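Local structure of GDP-mannose-dependent alpha-(1-6)-phosphatidylinositol monomannoside mannosyltransferase (Corynebacterium glutamicum, 3OKP) at residues A[26-31]-A[370-375]; A[90-95]-A[100-105]; A[317-322]-A[356-361]. The protein is a bacterial glycosyltransferase of the GT-B fold, with two Rossmann-like domains facing each other across a cleft that holds guanosine-5'-diphosphate-alpha-D-mannose. One frame throughout, in Å; residues are numbered along the deposited sequence.

Contact 1. Residues A[26-31]-A[370-375]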
loop_
_atom_site.group_PDB
_atom_site.type_symbol
_atom_site.label_atom_id
_atom_site.label_comp_id
_atom_site.label_asym_id
_atom_site.label_seq_id
_atom_site.Cartn_x
_atom_site.Cartn_y
_atom_site.Cartn_z
ATOM N N ARG A 26 -7.432 9.250 2.817
ATOM C CA ARG A 26 -7.348 9.846 4.156
ATOM C C ARG A 26 -5.948 10.410 4.443
ATOM O O ARG A 26 -5.808 11.562 4.861
ATOM C CB ARG A 26 -7.750 8.820 5.225
ATOM C CG ARG A 26 -7.517 9.253 6.679
ATOM C CD ARG A 26 -7.462 8.041 7.604
ATOM N NE ARG A 26 -6.255 7.243 7.380
ATOM C CZ ARG A 26 -6.160 5.932 7.590
ATOM N NH1 ARG A 26 -7.205 5.240 8.031
ATOM N NH2 ARG A 26 -5.016 5.308 7.349
ATOM N N ASP A 27 -4.917 9.603 4.198
ATOM C CA ASP A 27 -3.549 9.989 4.541
ATOM C C ASP A 27 -2.931 11.004 3.576
ATOM O O ASP A 27 -2.170 11.870 4.001
ATOM C CB ASP A 27 -2.655 8.756 4.704
ATOM C CG ASP A 27 -3.078 7.872 5.871
ATOM O OD1 ASP A 27 -3.758 8.366 6.796
ATOM O OD2 ASP A 27 -2.727 6.673 5.862
ATOM N N PHE A 28 -3.264 10.911 2.289
ATOM C CA PHE A 28 -2.818 11.920 1.322
ATOM C C PHE A 28 -3.473 13.285 1.542
ATOM O O PHE A 28 -2.797 14.316 1.467
ATOM C CB PHE A 28 -3.009 11.452 -0.127
ATOM C CG PHE A 28 -1.772 10.854 -0.735
ATOM C CD1 PHE A 28 -0.636 11.636 -0.937
ATOM C CD2 PHE A 28 -1.741 9.518 -1.112
ATOM C CE1 PHE A 28 0.518 11.092 -1.493
ATOM C CE2 PHE A 28 -0.591 8.962 -1.670
ATOM C CZ PHE A 28 0.541 9.752 -1.862
ATOM N N ILE A 29 -4.777 13.289 1.818
ATOM C CA ILE A 29 -5.513 14.539 2.073
ATOM C C ILE A 29 -4.954 15.262 3.307
ATOM O O ILE A 29 -4.824 16.491 3.311
ATOM C CB ILE A 29 -7.047 14.302 2.211
ATOM C CG1 ILE A 29 -7.655 13.897 0.863
ATOM C CG2 ILE A 29 -7.748 15.558 2.722
ATOM C CD1 ILE A 29 -9.043 13.250 0.962
ATOM N N ALA A 30 -4.603 14.486 4.331
ATOM C CA ALA A 30 -4.068 15.015 5.586
ATOM C C ALA A 30 -2.730 15.750 5.426
ATOM O O ALA A 30 -2.357 16.549 6.283
ATOM C CB ALA A 30 -3.956 13.899 6.627
ATOM N N THR A 31 -2.023 15.488 4.326
ATOM C CA THR A 31 -0.745 16.154 4.036
ATOM C C THR A 31 -0.930 17.548 3.430
ATOM O O THR A 31 0.017 18.337 3.372
ATOM C CB THR A 31 0.144 15.322 3.077
ATOM O OG1 THR A 31 -0.488 15.214 1.795
ATOM C CG2 THR A 31 0.417 13.928 3.638
ATOM N N GLU A 370 4.561 16.013 -0.209
ATOM C CA GLU A 370 5.203 17.009 -1.066
ATOM C C GLU A 370 4.973 16.720 -2.547
ATOM O O GLU A 370 4.730 17.642 -3.331
ATOM C CB GLU A 370 6.702 17.107 -0.768
ATOM C CG GLU A 370 7.030 17.879 0.498
ATOM N N ARG A 371 5.044 15.441 -2.920
ATOM C CA ARG A 371 4.724 15.005 -4.283
ATOM C C ARG A 371 3.298 15.382 -4.681
ATOM O O ARG A 371 3.071 15.860 -5.794
ATOM C CB ARG A 371 4.919 13.495 -4.445
ATOM C CG ARG A 371 6.369 13.032 -4.516
ATOM C CD ARG A 371 6.416 11.583 -4.974
ATOM N NE ARG A 371 7.764 11.023 -4.985
ATOM C CZ ARG A 371 8.059 9.793 -5.403
ATOM N NH1 ARG A 371 7.102 8.989 -5.849
ATOM N NH2 ARG A 371 9.313 9.365 -5.378
ATOM N N LEU A 372 2.343 15.163 -3.776
ATOM C CA LEU A 372 0.948 15.524 -4.036
ATOM C C LEU A 372 0.772 17.038 -4.150
ATOM O O LEU A 372 0.044 17.519 -5.020
ATOM C CB LEU A 372 0.002 14.947 -2.972
ATOM C CG LEU A 372 -1.494 15.242 -3.173
ATOM C CD1 LEU A 372 -2.013 14.679 -4.501
ATOM C CD2 LEU A 372 -2.327 14.727 -2.009
ATOM N N THR A 373 1.448 17.779 -3.273
ATOM C CA THR A 373 1.406 19.241 -3.300
ATOM C C THR A 373 1.862 19.766 -4.664
ATOM O O THR A 373 1.213 20.641 -5.242
ATOM C CB THR A 373 2.244 19.856 -2.154
ATOM O OG1 THR A 373 1.752 19.370 -0.900
ATOM C CG2 THR A 373 2.155 21.385 -2.157
ATOM N N ASN A 374 2.957 19.206 -5.179
ATOM C CA ASN A 374 3.481 19.585 -6.492
ATOM C C ASN A 374 2.492 19.349 -7.632
ATOM O O ASN A 374 2.407 20.155 -8.558
ATOM C CB ASN A 374 4.802 18.865 -6.777
ATOM C CG ASN A 374 5.932 19.326 -5.868
ATOM O OD1 ASN A 374 5.832 20.357 -5.195
ATOM N ND2 ASN A 374 7.015 18.559 -5.841
ATOM N N ILE A 375 1.743 18.250 -7.551
ATOM C CA ILE A 375 0.713 17.934 -8.539
ATOM C C ILE A 375 -0.456 18.922 -8.442
ATOM O O ILE A 375 -0.884 19.487 -9.453
ATOM C CB ILE A 375 0.209 16.468 -8.401
ATOM C CG1 ILE A 375 1.360 15.479 -8.639
ATOM C CG2 ILE A 375 -0.945 16.189 -9.366
ATOM C CD1 ILE A 375 1.058 14.043 -8.222
#
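Phe28 and Leu372 bring together two helices far apart in sequence, and the pair illustrates a familiar device of the GT-B fold: the last helix of the chain, here 365-377, returns to pack on the N-terminal Rossmann-like domain, whose helix 20-29 receives it. The apolar contact is carried by one branch of leucine. With CG anti to the backbone N (chi1 -179°), Leu372 reaches toward helix 20-29, and its CD2 settles 3.7 Å from CD1 of Phe28. CD2 meets the phenyl ring obliquely, and Leu372 CB lies 3.9 Å from the same CD1. Aromatic neighbours complete the setting: Trp365, at the start of the returning helix, meets Phe28 edge-to-face, and Tyr24 approaches from one turn earlier in helix 20-29. Trp91 of strand 89-92 touches both Phe28 and Leu372, which brings the sheet into the same apolar cluster, while Met368, one turn before Leu372, and Leu168 of a loop pack on the phenylalanine as well.

Polar bonds do not cross between the segments; they organise each helix or join it to its surroundings. Arg26 and Asp27 form a salt bridge within helix 20-29. Beyond the segments, Thr373 OG1 bonds to Gln32 NE2, a polar link between the returning helix and the chain just past Thr31.

A methyl also rests on backbone: Leu372 CD2 lies 3.5 Å from Phe28 O, and the same methyl is 4.3 Å from Thr31 OG1.

Contact 2. Residues A[90-95]-A[100-105]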
loop_
_atom_site.group_PDB
_atom_site.type_symbol
_atom_site.label_atom_id
_atom_site.label_comp_id
_atom_site.label_asym_id
_atom_site.label_seq_id
_atom_site.Cartn_x
_atom_site.Cartn_y
_atom_site.Cartn_z
ATOM N N VAL A 90 -9.793 18.846 -9.929
ATOM C CA VAL A 90 -10.703 17.749 -9.618
ATOM C C VAL A 90 -9.901 16.452 -9.594
ATOM O O VAL A 90 -9.301 16.057 -10.602
ATOM C CB VAL A 90 -11.885 17.667 -10.618
ATOM C CG1 VAL A 90 -12.746 16.429 -10.355
ATOM C CG2 VAL A 90 -12.734 18.920 -10.530
ATOM N N TRP A 91 -9.879 15.812 -8.430
ATOM C CA TRP A 91 -9.100 14.604 -8.220
ATOM C C TRP A 91 -10.018 13.411 -7.973
ATOM O O TRP A 91 -10.670 13.322 -6.931
ATOM C CB TRP A 91 -8.119 14.807 -7.054
ATOM C CG TRP A 91 -7.241 13.626 -6.716
ATOM C CD1 TRP A 91 -6.911 12.575 -7.530
ATOM C CD2 TRP A 91 -6.544 13.407 -5.481
ATOM N NE1 TRP A 91 -6.074 11.707 -6.868
ATOM C CE2 TRP A 91 -5.828 12.193 -5.613
ATOM C CE3 TRP A 91 -6.461 14.113 -4.272
ATOM C CZ2 TRP A 91 -5.041 11.670 -4.581
ATOM C CZ3 TRP A 91 -5.675 13.591 -3.243
ATOM C CH2 TRP A 91 -4.976 12.380 -3.408
ATOM N N PHE A 92 -10.079 12.511 -8.951
ATOM C CA PHE A 92 -10.788 11.249 -8.789
ATOM C C PHE A 92 -9.865 10.276 -8.061
ATOM O O PHE A 92 -8.859 9.821 -8.619
ATOM C CB PHE A 92 -11.241 10.687 -10.142
ATOM C CG PHE A 92 -12.210 11.578 -10.875
ATOM C CD1 PHE A 92 -13.569 11.548 -10.573
ATOM C CD2 PHE A 92 -11.763 12.452 -11.861
ATOM C CE1 PHE A 92 -14.469 12.378 -11.242
ATOM C CE2 PHE A 92 -12.654 13.282 -12.535
ATOM C CZ PHE A 92 -14.010 13.245 -12.224
ATOM N N GLY A 93 -10.211 9.984 -6.807
ATOM C CA GLY A 93 -9.396 9.139 -5.932
ATOM C C GLY A 93 -9.124 7.761 -6.499
ATOM O O GLY A 93 -8.085 7.157 -6.218
ATOM N N ALA A 94 -10.074 7.266 -7.287
ATOM C CA ALA A 94 -9.909 6.037 -8.048
ATOM C C ALA A 94 -10.403 6.314 -9.460
ATOM O O ALA A 94 -11.503 6.836 -9.648
ATOM C CB ALA A 94 -10.686 4.894 -7.405
ATOM N N ALA A 95 -9.575 5.981 -10.447
ATOM C CA ALA A 95 -9.841 6.334 -11.843
ATOM C C ALA A 95 -11.080 5.649 -12.420
ATOM O O ALA A 95 -11.991 6.320 -12.908
ATOM C CB ALA A 95 -8.611 6.050 -12.706
ATOM N N LEU A 100 -14.711 8.871 -15.530
ATOM C CA LEU A 100 -15.503 9.053 -16.748
ATOM C C LEU A 100 -16.331 10.346 -16.694
ATOM O O LEU A 100 -16.926 10.750 -17.691
ATOM C CB LEU A 100 -16.399 7.837 -17.017
ATOM C CG LEU A 100 -15.714 6.525 -17.426
ATOM C CD1 LEU A 100 -16.684 5.346 -17.316
ATOM C CD2 LEU A 100 -15.118 6.603 -18.828
ATOM N N MET A 101 -16.352 10.986 -15.523
ATOM C CA MET A 101 -16.989 12.294 -15.337
ATOM C C MET A 101 -15.997 13.455 -15.512
ATOM O O MET A 101 -16.318 14.605 -15.203
ATOM C CB MET A 101 -17.640 12.387 -13.950
ATOM C CG MET A 101 -18.737 11.361 -13.671
ATOM S SD MET A 101 -19.753 11.787 -12.232
ATOM C CE MET A 101 -18.572 11.617 -10.889
ATOM N N ALA A 102 -14.797 13.156 -16.010
ATOM C CA ALA A 102 -13.748 14.173 -16.167
ATOM C C ALA A 102 -14.120 15.268 -17.171
ATOM O O ALA A 102 -13.760 16.436 -16.988
ATOM C CB ALA A 102 -12.425 13.526 -16.544
ATOM N N GLY A 103 -14.839 14.886 -18.226
ATOM C CA GLY A 103 -15.358 15.844 -19.203
ATOM C C GLY A 103 -16.235 16.908 -18.565
ATOM O O GLY A 103 -16.067 18.099 -18.830
ATOM N N THR A 104 -17.158 16.471 -17.710
ATOM C CA THR A 104 -18.047 17.366 -16.961
ATOM C C THR A 104 -17.257 18.308 -16.052
ATOM O O THR A 104 -17.604 19.485 -15.918
ATOM C CB THR A 104 -19.071 16.567 -16.115
ATOM O OG1 THR A 104 -19.853 15.730 -16.977
ATOM C CG2 THR A 104 -20.005 17.498 -15.336
ATOM N N ALA A 105 -16.197 17.785 -15.438
ATOM C CA ALA A 105 -15.335 18.577 -14.562
ATOM C C ALA A 105 -14.692 19.755 -15.301
ATOM O O ALA A 105 -14.664 20.873 -14.781
ATOM C CB ALA A 105 -14.272 17.695 -13.905
#
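Met101 meets Phe92 just before helix 102-107 begins, and from there the helix is laid onto the strand by small residues. Met101 occupies the N-cap position. Its CB is 4.1 Å from Phe92 CZ, and the two side chains cross at about a right angle. The methionine chain bends at its last torsion (chi3 -67°), bringing the terminal methyl CE to 4.2 Å from Phe92 CE1. Thus both ends of the methionine side chain meet the outer part of the same ring, while Thr74 and Ala75 of helix 72-84 are among its further neighbours.

At Ala102 the ring meets backbone as much as side chain. Phe92 CZ sits 3.8 Å from Met101 C, so the peptide leading into the helix is packed directly, in an oblique approach to the ring. The methyl group adds to this: Ala102 CB lies 4.0 Å from Phe92 CE2, and it also touches Val113 of the adjoining strand.

One turn further on, Ala105 directs its CB at the strand. Its backbone N bonds to Met101 O, closing the first turn of the helix, and its methyl lies 3.9 Å from CG2 of Val90. The valine spreads both branches around that methyl, since CG1 is only slightly farther, 4.1 Å from Ala105 CB. Here the backbones come nearest, as two short side chains allow.

Alternation along the strand explains the choice of partners: Val90 and Phe92 face the helix, and Trp91 points to the other side of the sheet. Strand 89-92 also bonds through its backbone to the parallel strands 7-11 and 112-116. Strand, helix and following parallel strand form a beta-alpha-beta crossover, the repeating unit of the N-terminal Rossmann-like domain of a GT-B glycosyltransferase.

Contact 3. Residues A[317-322]-A[356-361]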
loop_
_atom_site.group_PDB
_atom_site.type_symbol
_atom_site.label_atom_id
_atom_site.label_comp_id
_atom_site.label_asym_id
_atom_site.label_seq_id
_atom_site.Cartn_x
_atom_site.Cartn_y
_atom_site.Cartn_z
ATOM N N THR A 317 10.351 -1.547 -3.936
ATOM C CA THR A 317 10.304 -1.035 -2.561
ATOM C C THR A 317 11.667 -1.034 -1.865
ATOM O O THR A 317 11.869 -0.295 -0.900
ATOM C CB THR A 317 9.309 -1.822 -1.681
ATOM O OG1 THR A 317 9.726 -3.187 -1.584
ATOM C CG2 THR A 317 7.894 -1.753 -2.252
ATOM N N VAL A 318 12.586 -1.863 -2.357
ATOM C CA VAL A 318 13.896 -2.047 -1.725
ATOM C C VAL A 318 15.065 -1.650 -2.633
ATOM O O VAL A 318 14.923 -1.582 -3.857
ATOM C CB VAL A 318 14.108 -3.512 -1.236
ATOM C CG1 VAL A 318 13.091 -3.881 -0.153
ATOM C CG2 VAL A 318 14.059 -4.504 -2.407
ATOM N N THR A 319 16.210 -1.380 -2.011
ATOM C CA THR A 319 17.467 -1.159 -2.726
ATOM C C THR A 319 18.439 -2.270 -2.310
ATOM O O THR A 319 18.187 -2.952 -1.317
ATOM C CB THR A 319 18.089 0.227 -2.400
ATOM O OG1 THR A 319 18.707 0.192 -1.110
ATOM C CG2 THR A 319 17.035 1.338 -2.437
ATOM N N PRO A 320 19.544 -2.466 -3.065
ATOM C CA PRO A 320 20.565 -3.440 -2.655
ATOM C C PRO A 320 21.108 -3.216 -1.236
ATOM O O PRO A 320 21.612 -4.154 -0.618
ATOM C CB PRO A 320 21.677 -3.233 -3.688
ATOM C CG PRO A 320 20.966 -2.722 -4.891
ATOM C CD PRO A 320 19.893 -1.827 -4.348
ATOM N N ALA A 321 20.997 -1.990 -0.727
ATOM C CA ALA A 321 21.433 -1.679 0.636
ATOM C C ALA A 321 20.422 -2.084 1.714
ATOM O O ALA A 321 20.799 -2.310 2.863
ATOM C CB ALA A 321 21.772 -0.195 0.763
ATOM N N THR A 322 19.146 -2.181 1.348
ATOM C CA THR A 322 18.081 -2.315 2.349
ATOM C C THR A 322 17.418 -3.691 2.390
ATOM O O THR A 322 16.829 -4.077 3.408
ATOM C CB THR A 322 16.976 -1.242 2.161
ATOM O OG1 THR A 322 16.148 -1.583 1.041
ATOM C CG2 THR A 322 17.578 0.142 1.956
ATOM N N ARG A 356 15.731 2.271 7.121
ATOM C CA ARG A 356 15.173 3.440 7.799
ATOM C C ARG A 356 15.503 4.741 7.063
ATOM O O ARG A 356 14.626 5.576 6.849
ATOM C CB ARG A 356 15.644 3.494 9.261
ATOM C CG ARG A 356 15.206 4.739 10.046
ATOM C CD ARG A 356 13.700 4.773 10.254
ATOM N NE ARG A 356 13.249 6.029 10.850
ATOM C CZ ARG A 356 11.992 6.291 11.202
ATOM N NH1 ARG A 356 11.040 5.383 11.030
ATOM N NH2 ARG A 356 11.688 7.468 11.735
ATOM N N ALA A 357 16.767 4.899 6.673
ATOM C CA ALA A 357 17.212 6.068 5.915
ATOM C C ALA A 357 16.499 6.166 4.564
ATOM O O ALA A 357 16.128 7.262 4.129
ATOM C CB ALA A 357 18.725 6.033 5.723
ATOM N N HIS A 358 16.306 5.016 3.919
ATOM C CA HIS A 358 15.648 4.938 2.611
ATOM C C HIS A 358 14.213 5.469 2.638
ATOM O O HIS A 358 13.846 6.309 1.811
ATOM C CB HIS A 358 15.684 3.497 2.080
ATOM C CG HIS A 358 15.072 3.332 0.721
ATOM N ND1 HIS A 358 14.147 2.350 0.438
ATOM C CD2 HIS A 358 15.258 4.017 -0.432
ATOM C CE1 HIS A 358 13.787 2.439 -0.830
ATOM N NE2 HIS A 358 14.446 3.443 -1.379
ATOM N N VAL A 359 13.413 4.984 3.586
ATOM C CA VAL A 359 12.016 5.421 3.706
ATOM C C VAL A 359 11.886 6.884 4.149
ATOM O O VAL A 359 10.977 7.587 3.706
ATOM C CB VAL A 359 11.157 4.485 4.611
ATOM C CG1 VAL A 359 10.971 3.117 3.951
ATOM C CG2 VAL A 359 11.765 4.338 5.994
ATOM N N GLU A 360 12.801 7.339 5.005
ATOM C CA GLU A 360 12.826 8.744 5.422
ATOM C C GLU A 360 13.149 9.673 4.249
ATOM O O GLU A 360 12.682 10.812 4.205
ATOM C CB GLU A 360 13.830 8.970 6.553
ATOM C CG GLU A 360 13.372 8.469 7.909
ATOM C CD GLU A 360 14.181 9.063 9.044
ATOM O OE1 GLU A 360 13.909 10.220 9.430
ATOM O OE2 GLU A 360 15.085 8.374 9.556
ATOM N N ALA A 361 13.942 9.174 3.303
ATOM C CA ALA A 361 14.334 9.954 2.132
ATOM C C ALA A 361 13.341 9.864 0.970
ATOM O O ALA A 361 13.237 10.795 0.171
ATOM C CB ALA A 361 15.737 9.549 1.668
#
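The imidazole of His358 takes a methyl over one face and a carbonyl oxygen at its edge. CG2 of Thr319 stands 3.7 Å from the ring centroid, 21° off the normal, a CH-pi contact displaced toward the rim; its nearest ring atom is His358 NE2, at 3.5 Å. In the plane of the ring, Thr317 O lies 3.3 Å from His358 CE1. The ring of Trp363 adds an edge-to-face partner from just past the end of helix 345-362.

Torsions set up this meeting. CG of His358 is anti to the backbone N (chi1 -178°), which carries the imidazole off the helix toward the loop, while Thr319 advances from the opposite direction. Nearer the helix, Thr322 CG2 packs 3.9 Å from His358 CB, the two side chains crossing at about a right angle.

The loop is braced by its own bonds. Thr319 N donates to Thr322 OG1 over 3.1 Å in a nearly straight bond (169°), and Thr322 N returns a bond to Thr319 O. A weak bond from Ala321 N to Thr319 OG1 has the pattern of an ST turn. Thr319 is thereby tied at both its backbone and its hydroxyl, with the methyl left to meet the ring.

Gln300, from helix 294-301, joins the two sides: its OE1 bonds to His358 ND1 and to Thr322 OG1, and its NE2 to Thr317 O. The loop before strand 323-325 is thus joined to helix 345-362, both in the C-terminal Rossmann-like domain. The pairing with an amide oxygen suggests that ND1 carries a proton, and the C-H at CE1, flanked by two ring nitrogens, is probably polarised enough to suit the Thr317 carbonyl oxygen at the ring edge, although no direct hydrogen bond crosses between loop and helix.

Contacts 1 and 2 are buried and apolar, whereas contact 3 is only partly buried and mixes a methyl-on-imidazole contact with polar bonds shared through a glutamine. The first two meet on strand 89-92: Trp91, on the face of the sheet away from helix 102-107, places CZ3 3.7 Å from Leu372 CD2 and CH2 3.9 Å from Phe28 CB. Contact 2 thus binds a helix within the N-terminal domain, while contact 1 adds the last helix, 365-377, on the other side. Contact 3 lies in the other domain, its centre about 34 Å from that of contact 2, but its helix 345-362 directly precedes helix 365-377 of contact 1.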